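Side-chain contact in B-cell CLL/lymphoma 9 protein (Homo sapiens, PDB 2VPB), which takes part in Wnt signalling by promoting the transcriptional activity of beta-catenin, here represented by its HD1 domain, the part that interacts with PYGO1: residues Ala19-Val22 and Gln26-Thr29. Numbering follows the deposited sequence.
Sequences AEAV and QVET
The chain folds back on the last turn of its helix, and Gln26 N donates to Ala21 O over 2.9 Å, nearly along the carbonyl direction (C=O...N angle 164°) though bent at the hydrogen (147°); the bond gives a carbonyl near the helix end a partner in the returning backbone. One residue further on, a water donates to both Val22 O and Val27 O, joining two carbonyls that could not bond each other directly. Next to these bonds lies a small apolar patch. In Val27, chi1 of -65° puts CG1 anti to the carbonyl carbon and leaves CG2 facing Ala21 CB at 3.7 Å and Val22 CG2 at 3.8 Å. The two valines cross at about a right angle, branch against branch, and the small methyl of Ala21 leaves room for Val27 CG2 to lie against it. Val22 CG2 also lies 3.8 Å from Thr29 C, touching the backbone as it passes beyond Val27. At the outer margin the extended Gln26 chain runs alongside Ala21, its OE1 3.7 Å from Ala21 CA, a polar end in keeping with the exposed position of Gln26. The contact thus packs the C-terminal part of helix 12-23 against the loop that follows, where Ile30 touches Val22, and Ser32 and His34 touch Val27.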
loop_
_atom_site.group_PDB
_atom_site.type_symbol
_atom_site.label_atom_id
_atom_site.label_comp_id
_atom_site.label_asym_id
_atom_site.label_seq_id
_atom_site.Cartn_x
_atom_site.Cartn_y
_atom_site.Cartn_z
ATOM N N ALA B 19 -2.190 -7.284 6.634
ATOM C CA ALA B 19 -2.035 -8.612 6.026
ATOM C C ALA B 19 -1.884 -9.696 7.098
ATOM O O ALA B 19 -2.486 -10.750 6.988
ATOM C CB ALA B 19 -0.863 -8.641 5.057
ATOM N N GLU B 20 -1.103 -9.411 8.141
ATOM C CA GLU B 20 -0.928 -10.371 9.242
ATOM C C GLU B 20 -2.270 -10.685 9.911
ATOM O O GLU B 20 -2.563 -11.842 10.193
ATOM C CB GLU B 20 0.101 -9.861 10.261
ATOM C CG GLU B 20 1.549 -10.073 9.820
ATOM C CD GLU B 20 1.937 -11.546 9.671
ATOM O OE1 GLU B 20 1.886 -12.300 10.673
ATOM O OE2 GLU B 20 2.313 -11.943 8.552
ATOM N N ALA B 21 -3.103 -9.659 10.116
ATOM C CA ALA B 21 -4.443 -9.829 10.700
ATOM C C ALA B 21 -5.322 -10.748 9.855
ATOM O O ALA B 21 -6.029 -11.606 10.380
ATOM C CB ALA B 21 -5.114 -8.458 10.915
ATOM N N VAL B 22 -5.255 -10.581 8.540
ATOM C CA VAL B 22 -5.980 -11.449 7.620
ATOM C C VAL B 22 -5.458 -12.882 7.731
ATOM O O VAL B 22 -6.249 -13.831 7.874
ATOM C CB VAL B 22 -5.863 -10.920 6.168
ATOM C CG1 VAL B 22 -6.358 -11.960 5.140
ATOM C CG2 VAL B 22 -6.627 -9.626 6.016
ATOM N N GLN B 26 -8.095 -12.986 11.932
ATOM C CA GLN B 26 -8.682 -11.991 12.841
ATOM C C GLN B 26 -9.669 -11.055 12.153
ATOM O O GLN B 26 -10.609 -10.556 12.783
ATOM C CB GLN B 26 -7.585 -11.180 13.527
ATOM C CG GLN B 26 -6.682 -12.020 14.409
ATOM C CD GLN B 26 -5.452 -11.283 14.885
ATOM O OE1 GLN B 26 -5.073 -10.248 14.333
ATOM N NE2 GLN B 26 -4.804 -11.825 15.915
ATOM N N VAL B 27 -9.436 -10.799 10.866
ATOM C CA VAL B 27 -10.326 -9.973 10.048
ATOM C C VAL B 27 -10.495 -10.621 8.676
ATOM O O VAL B 27 -9.634 -11.398 8.250
ATOM C CB VAL B 27 -9.798 -8.510 9.857
ATOM C CG1 VAL B 27 -9.763 -7.754 11.179
ATOM C CG2 VAL B 27 -8.410 -8.485 9.185
ATOM N N GLU B 28 -11.596 -10.300 7.994
ATOM C CA GLU B 28 -11.860 -10.804 6.646
ATOM C C GLU B 28 -10.992 -10.138 5.580
ATOM O O GLU B 28 -10.536 -10.796 4.638
ATOM C CB GLU B 28 -13.333 -10.604 6.278
ATOM C CG GLU B 28 -14.278 -11.587 6.961
ATOM C CD GLU B 28 -14.069 -13.023 6.498
ATOM O OE1 GLU B 28 -13.806 -13.238 5.295
ATOM O OE2 GLU B 28 -14.159 -13.938 7.345
ATOM N N THR B 29 -10.792 -8.829 5.727
ATOM C CA THR B 29 -10.064 -8.019 4.750
ATOM C C THR B 29 -9.228 -6.968 5.460
ATOM O O THR B 29 -9.469 -6.661 6.637
ATOM C CB THR B 29 -10.999 -7.251 3.772
ATOM O OG1 THR B 29 -11.531 -6.072 4.399
ATOM C CG2 THR B 29 -12.146 -8.120 3.270
HETATM O O HOH W 1 -8.995 -13.936 7.295
#